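Long-range contact in leucine--tRNA ligase (Agrobacterium radiobacter, PDB 5AH5), which probably attaches leucine to its cognate tRNA at the expense of ATP, as a class I aminoacyl-tRNA synthetase: residues I429-V440 with K472-D483. Sequence-based numbering, arbitrary orientation.
With ZN (zinc ion), chain H.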
loop_
_atom_site.group_PDB
_atom_site.type_symbol
_atom_site.label_atom_id
_atom_site.label_comp_id
_atom_site.label_asym_id
_atom_site.label_seq_id
_atom_site.Cartn_x
_atom_site.Cartn_y
_atom_site.Cartn_z
ATOM N N ILE B 429 26.602 -15.344 2.830
ATOM C CA ILE B 429 27.927 -14.815 3.151
ATOM C C ILE B 429 28.658 -15.857 4.016
ATOM O O ILE B 429 28.033 -16.611 4.808
ATOM C CB ILE B 429 27.805 -13.509 3.898
ATOM C CG1 ILE B 429 27.174 -12.448 2.986
ATOM C CG2 ILE B 429 29.171 -13.015 4.413
ATOM C CD1 ILE B 429 28.115 -11.841 1.967
ATOM N N ILE B 430 29.949 -16.004 3.741
ATOM C CA ILE B 430 30.820 -16.810 4.552
ATOM C C ILE B 430 31.823 -15.907 5.232
ATOM O O ILE B 430 32.391 -15.077 4.615
ATOM C CB ILE B 430 31.504 -17.886 3.711
ATOM C CG1 ILE B 430 30.422 -18.927 3.304
ATOM C CG2 ILE B 430 32.609 -18.583 4.539
ATOM C CD1 ILE B 430 30.822 -19.961 2.259
ATOM N N HIS B 431 32.033 -16.084 6.537
ATOM C CA HIS B 431 33.019 -15.296 7.258
ATOM C C HIS B 431 34.300 -16.133 7.515
ATOM O O HIS B 431 34.255 -17.219 8.163
ATOM C CB HIS B 431 32.449 -14.837 8.595
ATOM C CG HIS B 431 31.236 -13.962 8.467
ATOM N ND1 HIS B 431 31.296 -12.600 8.597
ATOM C CD2 HIS B 431 29.933 -14.263 8.257
ATOM C CE1 HIS B 431 30.082 -12.097 8.499
ATOM N NE2 HIS B 431 29.238 -13.086 8.304
ATOM N N CYS B 432 35.407 -15.594 7.018
ATOM C CA CYS B 432 36.690 -16.290 6.994
ATOM C C CYS B 432 37.627 -15.502 7.864
ATOM O O CYS B 432 37.764 -14.310 7.662
ATOM C CB CYS B 432 37.275 -16.377 5.581
ATOM S SG CYS B 432 38.947 -17.166 5.594
ATOM N N SER B 433 38.285 -16.164 8.820
ATOM C CA SER B 433 39.271 -15.474 9.681
ATOM C C SER B 433 40.425 -14.867 8.858
ATOM O O SER B 433 40.841 -13.749 9.136
ATOM C CB SER B 433 39.767 -16.385 10.819
ATOM O OG SER B 433 40.016 -17.719 10.390
ATOM N N GLU B 434 40.889 -15.562 7.813
ATOM C CA GLU B 434 41.870 -14.992 6.839
ATOM C C GLU B 434 41.232 -13.854 6.004
ATOM O O GLU B 434 41.549 -12.685 6.199
ATOM C CB GLU B 434 42.445 -16.070 5.874
ATOM C CG GLU B 434 43.070 -17.347 6.464
ATOM C CD GLU B 434 43.297 -18.461 5.415
ATOM O OE1 GLU B 434 43.659 -18.148 4.251
ATOM O OE2 GLU B 434 43.128 -19.666 5.747
ATOM N N CYS B 435 40.290 -14.199 5.119
ATOM C CA CYS B 435 39.849 -13.298 4.033
ATOM C C CYS B 435 38.773 -12.262 4.397
ATOM O O CYS B 435 38.580 -11.300 3.645
ATOM C CB CYS B 435 39.345 -14.130 2.870
ATOM S SG CYS B 435 40.375 -15.578 2.494
ATOM N N GLY B 436 38.075 -12.431 5.521
ATOM C CA GLY B 436 36.960 -11.525 5.878
ATOM C C GLY B 436 35.618 -12.019 5.337
ATOM O O GLY B 436 35.360 -13.243 5.334
ATOM N N THR B 437 34.751 -11.099 4.878
ATOM C CA THR B 437 33.378 -11.474 4.522
ATOM C C THR B 437 33.369 -11.847 3.039
ATOM O O THR B 437 33.734 -11.055 2.197
ATOM C CB THR B 437 32.343 -10.359 4.854
ATOM O OG1 THR B 437 32.490 -9.280 3.930
ATOM C CG2 THR B 437 32.535 -9.824 6.276
ATOM N N ILE B 438 32.948 -13.054 2.715
ATOM C CA ILE B 438 33.036 -13.540 1.346
ATOM C C ILE B 438 31.697 -14.035 0.860
ATOM O O ILE B 438 31.038 -14.820 1.560
ATOM C CB ILE B 438 34.073 -14.701 1.221
ATOM C CG1 ILE B 438 35.432 -14.244 1.771
ATOM C CG2 ILE B 438 34.212 -15.174 -0.230
ATOM C CD1 ILE B 438 36.124 -13.169 0.957
ATOM N N PRO B 439 31.331 -13.647 -0.368
ATOM C CA PRO B 439 30.135 -14.166 -0.950
ATOM C C PRO B 439 30.177 -15.655 -1.136
ATOM O O PRO B 439 31.196 -16.189 -1.532
ATOM C CB PRO B 439 30.069 -13.471 -2.337
ATOM C CG PRO B 439 30.829 -12.252 -2.180
ATOM C CD PRO B 439 31.907 -12.554 -1.174
ATOM N N VAL B 440 29.066 -16.320 -0.857
ATOM C CA VAL B 440 28.916 -17.692 -1.270
ATOM C C VAL B 440 28.972 -17.670 -2.798
ATOM O O VAL B 440 28.398 -16.779 -3.440
ATOM C CB VAL B 440 27.566 -18.275 -0.798
ATOM C CG1 VAL B 440 27.225 -19.587 -1.464
ATOM C CG2 VAL B 440 27.586 -18.454 0.718
ATOM N N LYS B 472 33.439 -23.970 3.792
ATOM C CA LYS B 472 34.718 -23.624 3.183
ATOM C C LYS B 472 34.713 -22.179 2.701
ATOM O O LYS B 472 33.763 -21.731 2.072
ATOM C CB LYS B 472 35.037 -24.567 2.002
ATOM C CG LYS B 472 35.143 -26.052 2.358
ATOM C CD LYS B 472 36.053 -26.319 3.540
ATOM C CE LYS B 472 36.203 -27.814 3.766
ATOM N NZ LYS B 472 36.915 -28.065 5.046
ATOM N N CYS B 473 35.763 -21.443 3.022
ATOM C CA CYS B 473 35.940 -20.132 2.457
ATOM C C CYS B 473 36.084 -20.283 0.934
ATOM O O CYS B 473 36.969 -21.031 0.468
ATOM C CB CYS B 473 37.173 -19.464 3.017
ATOM S SG CYS B 473 37.452 -17.915 2.180
ATOM N N PRO B 474 35.206 -19.616 0.145
ATOM C CA PRO B 474 35.282 -19.771 -1.340
ATOM C C PRO B 474 36.494 -19.083 -1.988
ATOM O O PRO B 474 36.786 -19.366 -3.138
ATOM C CB PRO B 474 33.976 -19.139 -1.847
ATOM C CG PRO B 474 33.167 -18.810 -0.623
ATOM C CD PRO B 474 34.108 -18.717 0.543
ATOM N N GLN B 475 37.144 -18.164 -1.271
ATOM C CA GLN B 475 38.388 -17.545 -1.706
ATOM C C GLN B 475 39.630 -18.447 -1.417
ATOM O O GLN B 475 40.290 -18.909 -2.357
ATOM C CB GLN B 475 38.523 -16.185 -1.048
ATOM C CG GLN B 475 39.641 -15.346 -1.617
ATOM C CD GLN B 475 39.477 -13.888 -1.257
ATOM O OE1 GLN B 475 40.181 -13.374 -0.389
ATOM N NE2 GLN B 475 38.518 -13.216 -1.904
ATOM N N CYS B 476 39.925 -18.731 -0.146
ATOM C CA CYS B 476 41.125 -19.521 0.196
ATOM C C CYS B 476 40.918 -21.035 0.265
ATOM O O CYS B 476 41.868 -21.783 0.084
ATOM C CB CYS B 476 41.738 -19.031 1.509
ATOM S SG CYS B 476 40.907 -19.612 2.995
ATOM N N GLY B 477 39.701 -21.496 0.544
ATOM C CA GLY B 477 39.475 -22.917 0.779
ATOM C C GLY B 477 39.618 -23.368 2.235
ATOM O O GLY B 477 39.328 -24.528 2.532
ATOM N N GLY B 478 40.060 -22.495 3.145
ATOM C CA GLY B 478 40.108 -22.809 4.605
ATOM C C GLY B 478 38.746 -23.119 5.256
ATOM O O GLY B 478 37.679 -23.084 4.582
ATOM N N ASP B 479 38.776 -23.470 6.550
ATOM C CA ASP B 479 37.545 -23.669 7.345
ATOM C C ASP B 479 37.044 -22.314 7.852
ATOM O O ASP B 479 37.802 -21.497 8.364
ATOM C CB ASP B 479 37.767 -24.622 8.525
ATOM C CG ASP B 479 37.889 -26.087 8.096
ATOM O OD1 ASP B 479 37.502 -26.443 6.964
ATOM O OD2 ASP B 479 38.373 -26.892 8.911
ATOM N N ALA B 480 35.761 -22.058 7.655
ATOM C CA ALA B 480 35.176 -20.724 7.929
ATOM C C ALA B 480 33.727 -20.893 8.424
ATOM O O ALA B 480 33.315 -22.015 8.711
ATOM C CB ALA B 480 35.252 -19.892 6.662
ATOM N N ALA B 481 32.962 -19.802 8.528
ATOM C CA ALA B 481 31.643 -19.875 9.150
ATOM C C ALA B 481 30.573 -19.135 8.299
ATOM O O ALA B 481 30.851 -18.104 7.727
ATOM C CB ALA B 481 31.724 -19.294 10.568
ATOM N N ARG B 482 29.387 -19.703 8.196
ATOM C CA ARG B 482 28.279 -19.007 7.517
ATOM C C ARG B 482 27.884 -17.812 8.348
ATOM O O ARG B 482 28.184 -17.757 9.535
ATOM C CB ARG B 482 27.081 -19.906 7.351
ATOM C CG ARG B 482 27.366 -21.026 6.445
ATOM C CD ARG B 482 26.075 -21.668 6.018
ATOM N NE ARG B 482 26.376 -22.798 5.213
ATOM C CZ ARG B 482 26.895 -22.738 3.981
ATOM N NH1 ARG B 482 27.157 -21.579 3.376
ATOM N NH2 ARG B 482 27.130 -23.879 3.340
ATOM N N ASP B 483 27.246 -16.835 7.724
ATOM C CA ASP B 483 26.619 -15.772 8.484
ATOM C C ASP B 483 25.532 -16.395 9.355
ATOM O O ASP B 483 24.755 -17.181 8.852
ATOM C CB ASP B 483 26.027 -14.704 7.555
ATOM C CG ASP B 483 25.666 -13.449 8.317
ATOM O OD1 ASP B 483 24.673 -13.444 9.069
ATOM O OD2 ASP B 483 26.460 -12.501 8.246
HETATM ZN ZN ZN H . 39.478 -17.466 3.261
HETATM O O HOH W 1 26.426 -19.047 4.167
HETATM O O HOH W 2 37.819 -18.821 9.100
#
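Cys432 and Cys435 face Cys473 and Cys476 across a zinc ribbon-like site, in which two CxxC turns, each carried by a short antiparallel strand pair, bind one zinc ion through four thiolates, an example of how a metal site and a short sheet together satisfy the polar atoms of a small unit. The zinc ion lies 2.2 Å from Cys435 SG and 2.6 Å from Cys476 SG. Backbone amides supply a second shell: Cys435 N donates to Cys432 SG, Cys476 N to Cys473 SG, and Gly478 N to Cys476 SG at 3.0 Å, which would be expected to spread some of the thiolate charge.

Leading away from the metal, strands 429-432 and 479-482 pair antiparallel. His431 N meets Ala481 O at 2.6 Å, while Ala481 N returns to His431 O at 2.9 Å. Ile429 O takes two donors, Asp483 N and a water that in turn accepts from Arg482 NH1; a second water links Ser433 N to Asp479 O. Ile430 sets CG2 anti to its own N, which brings that methyl to 3.6 Å from Ala480 CB, while the other branch carries CD1 to the Pro474 ring, against which Ile438 CG2 also packs.

The imidazole of His431 presents NE2 to Asp483, whose OD2 also accepts from Trp189 and whose OD1 accepts from the backbone N of Asp485. That nearly straight bond, 2.8 Å from His431 NE2 to Asp483 OD2, lies in the ring plane but arrives 40° out of the carboxylate plane.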